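Local atomic coordinates of geranyltranstransferase (Thermotoga maritima, PDB entry 2FTZ), a protein that probably joins isopentenyl diphosphate to geranyl diphosphate, making farnesyl diphosphate and diphosphate. Residues A[73-78]-A[137-142]; A[51-56]-A[178-183]. All coordinates share one frame; numbering follows the deposited sequence.

Contact 1. Residues A[73-78]-A[137-142]; sequences VAVELF and EEFSET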
# COMPACT_ATOMS: atom_id res chain seq x y z
N VAL A 73 -14.27 7.65 2.05
CA VAL A 73 -14.15 6.42 1.26
C VAL A 73 -12.73 5.86 1.31
O VAL A 73 -12.55 4.66 1.43
CB VAL A 73 -14.56 6.64 -0.19
CG1 VAL A 73 -14.21 5.42 -1.04
CG2 VAL A 73 -16.09 6.91 -0.25
N ALA A 74 -11.73 6.73 1.22
CA ALA A 74 -10.34 6.29 1.40
C ALA A 74 -10.10 5.54 2.70
O ALA A 74 -9.48 4.46 2.73
CB ALA A 74 -9.39 7.47 1.31
N VAL A 75 -10.58 6.11 3.80
CA VAL A 75 -10.40 5.48 5.10
C VAL A 75 -11.08 4.10 5.17
O VAL A 75 -10.50 3.14 5.69
CB VAL A 75 -10.83 6.43 6.24
CG1 VAL A 75 -11.04 5.66 7.50
CG2 VAL A 75 -9.74 7.53 6.44
N GLU A 76 -12.27 3.99 4.59
CA GLU A 76 -12.97 2.73 4.63
C GLU A 76 -12.30 1.65 3.76
O GLU A 76 -12.27 0.48 4.12
CB GLU A 76 -14.40 2.93 4.20
CG GLU A 76 -15.31 1.72 4.50
CD GLU A 76 -15.47 1.31 5.98
OE1 GLU A 76 -14.96 1.94 6.96
OE2 GLU A 76 -16.02 0.22 6.17
N LEU A 77 -11.77 2.05 2.62
CA LEU A 77 -11.07 1.11 1.70
C LEU A 77 -9.81 0.62 2.40
O LEU A 77 -9.49 -0.55 2.37
CB LEU A 77 -10.74 1.82 0.37
CG LEU A 77 -11.85 2.14 -0.63
CD1 LEU A 77 -11.32 2.92 -1.85
CD2 LEU A 77 -12.57 0.88 -1.05
N PHE A 78 -9.13 1.53 3.05
CA PHE A 78 -7.91 1.18 3.80
C PHE A 78 -8.20 0.22 4.93
O PHE A 78 -7.53 -0.81 5.10
CB PHE A 78 -7.22 2.43 4.34
CG PHE A 78 -5.79 2.16 4.78
CD1 PHE A 78 -5.52 1.75 6.06
CD2 PHE A 78 -4.74 2.28 3.89
CE1 PHE A 78 -4.20 1.47 6.45
CE2 PHE A 78 -3.42 2.02 4.30
CZ PHE A 78 -3.16 1.63 5.54
N GLU A 137 0.35 13.47 3.13
CA GLU A 137 1.39 13.21 4.11
C GLU A 137 0.86 12.54 5.35
O GLU A 137 1.43 11.57 5.83
CB GLU A 137 2.04 14.53 4.47
CG GLU A 137 3.22 14.42 5.40
CD GLU A 137 4.19 15.60 5.24
OE1 GLU A 137 3.90 16.53 4.44
OE2 GLU A 137 5.25 15.57 5.91
N GLU A 138 -0.24 13.08 5.90
CA GLU A 138 -0.85 12.51 7.08
C GLU A 138 -1.37 11.11 6.87
O GLU A 138 -1.26 10.29 7.77
CB GLU A 138 -2.00 13.37 7.62
CG GLU A 138 -1.56 14.67 8.25
CD GLU A 138 -0.87 14.46 9.60
OE1 GLU A 138 -1.39 13.71 10.45
OE2 GLU A 138 0.22 15.02 9.77
N PHE A 139 -2.03 10.88 5.72
CA PHE A 139 -2.56 9.58 5.39
C PHE A 139 -1.42 8.54 5.27
O PHE A 139 -1.53 7.40 5.75
CB PHE A 139 -3.42 9.65 4.13
CG PHE A 139 -4.13 8.39 3.79
CD1 PHE A 139 -5.26 8.00 4.50
CD2 PHE A 139 -3.64 7.50 2.83
CE1 PHE A 139 -5.91 6.85 4.20
CE2 PHE A 139 -4.31 6.30 2.53
CZ PHE A 139 -5.44 6.00 3.21
N SER A 140 -0.33 8.93 4.63
CA SER A 140 0.83 8.05 4.41
C SER A 140 1.46 7.73 5.75
O SER A 140 1.81 6.58 6.01
CB SER A 140 1.87 8.75 3.50
OG SER A 140 1.35 8.80 2.18
N GLU A 141 1.56 8.73 6.62
CA GLU A 141 2.13 8.52 7.98
C GLU A 141 1.23 7.58 8.77
O GLU A 141 1.69 6.70 9.47
CB GLU A 141 2.25 9.87 8.72
CG GLU A 141 2.60 9.76 10.21
CD GLU A 141 3.14 11.09 10.81
OE1 GLU A 141 3.08 12.15 10.11
OE2 GLU A 141 3.63 11.05 11.97
N THR A 142 -0.08 7.79 8.63
CA THR A 142 -1.08 6.96 9.28
C THR A 142 -0.95 5.49 8.85
O THR A 142 -1.02 4.64 9.68
CB THR A 142 -2.48 7.48 8.99
OG1 THR A 142 -2.59 8.80 9.56
CG2 THR A 142 -3.59 6.53 9.54

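Contact 2. Residues A[51-56]-A[178-183]; sequences PLLVLT and ALFAFC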
# COMPACT_ATOMS: atom_id res chain seq x y z
N PRO A 51 -15.82 6.16 8.17
CA PRO A 51 -16.35 7.17 7.25
C PRO A 51 -17.46 8.04 7.85
O PRO A 51 -17.54 9.22 7.53
CB PRO A 51 -16.81 6.35 6.03
CG PRO A 51 -16.96 4.98 6.55
CD PRO A 51 -15.92 4.80 7.61
N LEU A 52 -18.32 7.47 8.69
CA LEU A 52 -19.38 8.23 9.35
C LEU A 52 -18.77 9.36 10.21
O LEU A 52 -19.28 10.50 10.15
CB LEU A 52 -20.31 7.33 10.18
CG LEU A 52 -21.65 7.91 10.60
CD1 LEU A 52 -22.37 8.47 9.38
CD2 LEU A 52 -22.47 6.82 11.26
N LEU A 53 -17.69 9.09 10.96
CA LEU A 53 -17.00 10.15 11.73
C LEU A 53 -16.46 11.25 10.84
O LEU A 53 -16.64 12.44 11.14
CB LEU A 53 -15.80 9.62 12.58
CG LEU A 53 -16.15 8.95 13.89
CD1 LEU A 53 -14.96 8.12 14.35
CD2 LEU A 53 -16.53 10.01 14.93
N VAL A 54 -15.80 10.87 9.74
CA VAL A 54 -15.27 11.85 8.80
C VAL A 54 -16.40 12.74 8.26
O VAL A 54 -16.28 13.96 8.24
CB VAL A 54 -14.53 11.19 7.63
CG1 VAL A 54 -14.22 12.25 6.55
CG2 VAL A 54 -13.26 10.47 8.12
N LEU A 55 -17.48 12.14 7.81
CA LEU A 55 -18.57 12.89 7.22
C LEU A 55 -19.28 13.81 8.23
O LEU A 55 -19.63 14.95 7.91
CB LEU A 55 -19.59 11.97 6.55
CG LEU A 55 -19.09 11.21 5.32
CD1 LEU A 55 -20.25 10.28 4.88
CD2 LEU A 55 -18.66 12.17 4.17
N THR A 56 -19.47 13.31 9.44
CA THR A 56 -20.11 14.05 10.49
C THR A 56 -19.24 15.23 10.96
O THR A 56 -19.74 16.36 11.15
CB THR A 56 -20.51 13.09 11.63
OG1 THR A 56 -21.31 12.03 11.06
CG2 THR A 56 -21.31 13.81 12.66
N ALA A 178 -4.24 5.17 15.22
CA ALA A 178 -3.75 6.03 14.12
C ALA A 178 -4.84 6.35 13.09
O ALA A 178 -4.91 7.46 12.59
CB ALA A 178 -2.56 5.38 13.43
N LEU A 179 -5.65 5.37 12.75
CA LEU A 179 -6.66 5.62 11.71
C LEU A 179 -7.77 6.54 12.21
O LEU A 179 -8.25 7.42 11.48
CB LEU A 179 -7.21 4.31 11.18
CG LEU A 179 -8.05 4.41 9.89
CD1 LEU A 179 -7.37 5.25 8.73
CD2 LEU A 179 -8.41 3.02 9.37
N PHE A 180 -8.18 6.37 13.47
CA PHE A 180 -9.11 7.34 14.07
C PHE A 180 -8.51 8.72 14.23
O PHE A 180 -9.22 9.71 14.05
CB PHE A 180 -9.62 6.78 15.40
CG PHE A 180 -10.64 5.71 15.23
CD1 PHE A 180 -11.85 6.01 14.68
CD2 PHE A 180 -10.37 4.40 15.59
CE1 PHE A 180 -12.83 4.98 14.52
CE2 PHE A 180 -11.32 3.41 15.46
CZ PHE A 180 -12.54 3.69 14.95
N ALA A 181 -7.22 8.81 14.57
CA ALA A 181 -6.51 10.07 14.63
C ALA A 181 -6.61 10.80 13.30
O ALA A 181 -6.89 11.99 13.28
CB ALA A 181 -5.01 9.87 15.04
N PHE A 182 -6.45 10.06 12.21
CA PHE A 182 -6.61 10.61 10.87
C PHE A 182 -8.05 11.03 10.58
O PHE A 182 -8.27 12.09 9.96
CB PHE A 182 -6.11 9.63 9.80
CG PHE A 182 -6.29 10.14 8.40
CD1 PHE A 182 -5.37 11.03 7.86
CD2 PHE A 182 -7.41 9.79 7.65
CE1 PHE A 182 -5.56 11.56 6.59
CE2 PHE A 182 -7.59 10.29 6.41
CZ PHE A 182 -6.67 11.20 5.85
N CYS A 183 -9.03 10.23 10.97
CA CYS A 183 -10.43 10.60 10.78
C CYS A 183 -10.78 11.91 11.48
O CYS A 183 -11.55 12.71 10.98
CB CYS A 183 -11.35 9.50 11.30
SG CYS A 183 -11.35 7.98 10.35

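Contact 1. Residues A[73-78]-A[137-142]
The rings of F78 and F139 meet obliquely, with centroids 5.5 Å apart and planes at 78°. The touching point is F139 CZ, which lies 3.8 Å from F78 CD2 and also reaches F78 CB. In the conformer given, V75 CG2 lies at the edge of the F139 ring, a long 4.5 Å from F139 CE1. Edge-to-face pairs with F124 and F182 also involve the F139 ring. In F139, CG is anti to the backbone N (chi1 -173°), which brings the end of the ring close to helix 69-87, where it slides past F78 in the opposite direction. The two helix segments are nearly parallel, at 15°, and their axes come no closer than 12.6 Å. Aromatic side chains therefore span the gap, and no hydrogen bond crosses it. Within 137-142, T142 OG1 bonds to E138 O at 2.7 Å, which ties the hydroxyl to its own helix. That carbonyl also accepts from T142 N, on the opposite face of its plane. Helix 109-127 packs on A74 and F139, and helix 177-189 on V75 and T142. F78 also meets F120 and F121 of the second subunit, so this aromatic packing of the all-helical polyprenyl synthetase fold reaches the dimer interface.

Contact 2. Residues A[51-56]-A[178-183]
V54 and C183 bring the two helices together, with their CA atoms 5.4 Å apart, the nearest such pair between 51-56 and 178-183. At this point two small side chains meet. V54 CG2 lies 3.8 Å from C183 CB and equally close to C183 SG. The methyl therefore rests alongside the CB-SG bond and does not meet the sulfur alone. In V54, CG1 is anti to the backbone N (chi1 170°), while CG2 is the branch turned to the cysteine.

The second meeting is between L53 and F180. L53 CD1 touches the edge of the F180 ring near its plane, 3.8 Å from both CD1 and CE1 of the ring. The leucine and phenylalanine side chains cross at about a right angle. The CG of F180 is anti to its carbonyl carbon (chi1 -76°), and the end of the side chain comes nearer to helix 49-61 than its base suggests. The F180 ring also pairs edge-to-face with F205 and meets F209. L274 touches L53, and L68 touches V54.

T56 OG1 bonds back to L52 O at 2.7 Å, from above the carbonyl plane. T56 N reaches the same oxygen from the other face. K14 is a further partner of the hydroxyl.

All four residues that touch between the segments are buried. Within the all-helical core of a polyprenyl synthetase, the contact thus rests on apolar packing, with no hydrogen bond across it, and it buries one main-chain oxygen, C183 O, without a partner in the model.

Overall arrangement
The centres of contact 1 and contact 2 are 10 Å apart, and both are buried, 9 and 8 Å from the centre of the chain. Helices 49-61 and 69-87 follow each other in sequence and supply the first segment of each contact. Helices 136-143 and 177-189 supply the second segments. Contact 1 is nested within the long loop closed by contact 2. The two also touch directly: T142 CG2 lies 3.4 Å from A178 O, and T142 OG1 packs on F182 CB. Together they join four helices into one continuous core. This fits the all-helical polyprenyl synthetase fold, in which a helical bundle surrounds the reaction cavity.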